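Local coordinates for protein phosphoribosylformylglycinamidine synthase 2 (Thermus thermophilus, PDB 3VIU) that is subunit II of a synthase, built from two PurM-like halves, and holds ADP and magnesium, at residues Glu40-Lys45 with Gly261-Thr266. Sequence-based numbering, arbitrary orientation.
Sequences EHCAYK and GAAGLT. With ADP (adenosine-5'-diphosphate), chain B.
A chi1 of -175° swings the His41 imidazole away from the backbone N, beside the carbonyl carbon, and out from helix 40-43 toward the turn at Ala262, whereas on Cys42 a chi1 of -65° sets SG beside the backbone N and against the same turn. The methyl of Ala262 meets the His41 ring at its edge, close to the ring plane, with CB 3.4 Å from CD2 and equally near NE2. Beside it, the Cys42 sulfur reaches two methyls at once, 4.2 Å from both Ala262 CB and Ala263 CB. No hydrogen bond spans the two segments, and the buried surface is small at 114 Å², so the contact is a light apolar touch.

The turn presenting these methyls is type II, from Gly261 to Gly264, closed by a 2.9 Å bond from Gly264 N to Gly261 O. Glu303 accepts a hydrogen bond from Ala263 N, and the Ala263 side chain also packs on Val36 and Met37 of helix 28-37.

Tyr44, where the chain leaves the helix with positive phi (56°), faces the nucleotide instead. Its ring is turned nearly perpendicular to the adenine, with CE2 3.2 Å from N7 of ADP, and its hydroxyl makes a weak hydrogen bond to Val524 N. A bound phosphate ion, probably from the crystallisation liquor, lies about 4 Å from the His41 side chain. The arrangement joins the linker-domain helix to the turn between strand 254-259 and helix 264-275 of the first AIR synthase-related C-terminal domain, beside the ADP pocket of this PurM-like fold.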
# COMPACT_ATOMS: atom_id res chain seq x y z
N GLU A 40 -2.21 -20.54 1.13
CA GLU A 40 -1.19 -19.50 1.18
C GLU A 40 -1.75 -18.15 1.61
O GLU A 40 -1.09 -17.40 2.32
CB GLU A 40 -0.49 -19.34 -0.18
CG GLU A 40 0.76 -18.45 -0.11
CD GLU A 40 1.96 -19.16 0.50
OE1 GLU A 40 2.88 -18.47 0.99
OE2 GLU A 40 1.99 -20.41 0.47
N HIS A 41 -2.97 -17.85 1.18
CA HIS A 41 -3.62 -16.59 1.51
C HIS A 41 -3.62 -16.33 3.01
O HIS A 41 -3.22 -15.25 3.46
CB HIS A 41 -5.06 -16.56 0.99
CG HIS A 41 -5.74 -15.24 1.20
ND1 HIS A 41 -5.55 -14.16 0.36
CD2 HIS A 41 -6.57 -14.80 2.18
CE1 HIS A 41 -6.23 -13.12 0.81
NE2 HIS A 41 -6.85 -13.48 1.92
N CYS A 42 -4.05 -17.32 3.78
CA CYS A 42 -4.11 -17.19 5.23
C CYS A 42 -2.86 -17.61 5.99
O CYS A 42 -2.51 -17.00 7.00
CB CYS A 42 -5.29 -18.00 5.78
SG CYS A 42 -6.93 -17.42 5.28
N ALA A 43 -2.17 -18.64 5.51
CA ALA A 43 -1.00 -19.15 6.20
C ALA A 43 0.36 -18.58 5.84
O ALA A 43 1.29 -18.66 6.65
CB ALA A 43 -0.97 -20.68 6.08
N TYR A 44 0.50 -18.00 4.64
CA TYR A 44 1.78 -17.44 4.23
C TYR A 44 2.88 -18.50 4.32
O TYR A 44 4.00 -18.22 4.75
CB TYR A 44 2.16 -16.27 5.14
CG TYR A 44 1.36 -15.01 4.90
CD1 TYR A 44 -0.04 -15.00 5.05
CD2 TYR A 44 1.99 -13.85 4.48
CE1 TYR A 44 -0.78 -13.84 4.77
CE2 TYR A 44 1.26 -12.70 4.19
CZ TYR A 44 -0.11 -12.70 4.33
OH TYR A 44 -0.81 -11.56 4.02
N LYS A 45 2.55 -19.72 3.92
CA LYS A 45 3.48 -20.84 3.99
C LYS A 45 4.85 -20.68 3.32
O LYS A 45 5.86 -21.10 3.88
CB LYS A 45 2.78 -22.10 3.47
CG LYS A 45 1.62 -22.54 4.36
CD LYS A 45 0.96 -23.82 3.87
CE LYS A 45 0.42 -23.65 2.45
NZ LYS A 45 -0.46 -24.79 2.05
N GLY A 261 -12.78 -11.44 7.53
CA GLY A 261 -12.42 -11.34 6.13
C GLY A 261 -12.30 -12.72 5.56
O GLY A 261 -13.23 -13.52 5.64
N ALA A 262 -11.14 -13.02 5.00
CA ALA A 262 -10.89 -14.33 4.43
C ALA A 262 -11.07 -15.37 5.52
O ALA A 262 -10.49 -15.24 6.60
CB ALA A 262 -9.48 -14.38 3.87
N ALA A 263 -11.87 -16.39 5.24
CA ALA A 263 -12.12 -17.48 6.19
C ALA A 263 -13.12 -17.08 7.28
O ALA A 263 -13.30 -17.79 8.26
CB ALA A 263 -10.80 -17.94 6.82
N GLY A 264 -13.77 -15.93 7.07
CA GLY A 264 -14.76 -15.42 8.00
C GLY A 264 -14.62 -15.70 9.49
O GLY A 264 -13.61 -15.38 10.12
N LEU A 265 -15.67 -16.29 10.06
CA LEU A 265 -15.73 -16.62 11.48
C LEU A 265 -14.58 -17.51 11.93
O LEU A 265 -14.02 -17.32 13.00
CB LEU A 265 -17.06 -17.30 11.81
CG LEU A 265 -18.32 -16.44 11.88
CD1 LEU A 265 -19.55 -17.32 11.83
CD2 LEU A 265 -18.28 -15.61 13.14
N THR A 266 -14.24 -18.49 11.10
CA THR A 266 -13.16 -19.40 11.44
C THR A 266 -11.85 -18.66 11.72
O THR A 266 -11.26 -18.83 12.79
CB THR A 266 -12.93 -20.42 10.31
OG1 THR A 266 -14.12 -21.19 10.13
CG2 THR A 266 -11.78 -21.35 10.66
PB ADP B . -6.02 -9.77 7.17
O1B ADP B . -6.36 -11.10 6.59
O2B ADP B . -5.98 -8.67 5.99
O3B ADP B . -7.18 -9.36 8.32
PA ADP B . -3.58 -10.99 7.29
O1A ADP B . -3.82 -12.27 8.01
O2A ADP B . -3.88 -11.22 5.71
O3A ADP B . -4.55 -9.82 7.90
O5' ADP B . -2.03 -10.50 7.42
C5' ADP B . -1.33 -11.36 8.34
C4' ADP B . -0.43 -10.58 9.35
O4' ADP B . 0.97 -10.60 8.93
C3' ADP B . -0.80 -9.08 9.51
O3' ADP B . -0.54 -8.66 10.85
C2' ADP B . 0.10 -8.39 8.48
O2' ADP B . 0.34 -7.02 8.81
C1' ADP B . 1.37 -9.25 8.51
N9 ADP B . 2.02 -9.29 7.19
C8 ADP B . 1.62 -10.02 6.11
N7 ADP B . 2.43 -9.82 5.11
C5 ADP B . 3.40 -8.96 5.48
C6 ADP B . 4.53 -8.39 4.84
N6 ADP B . 4.83 -8.69 3.52
N1 ADP B . 5.31 -7.53 5.54
C2 ADP B . 5.04 -7.22 6.81
N3 ADP B . 3.99 -7.74 7.45
C4 ADP B . 3.16 -8.60 6.83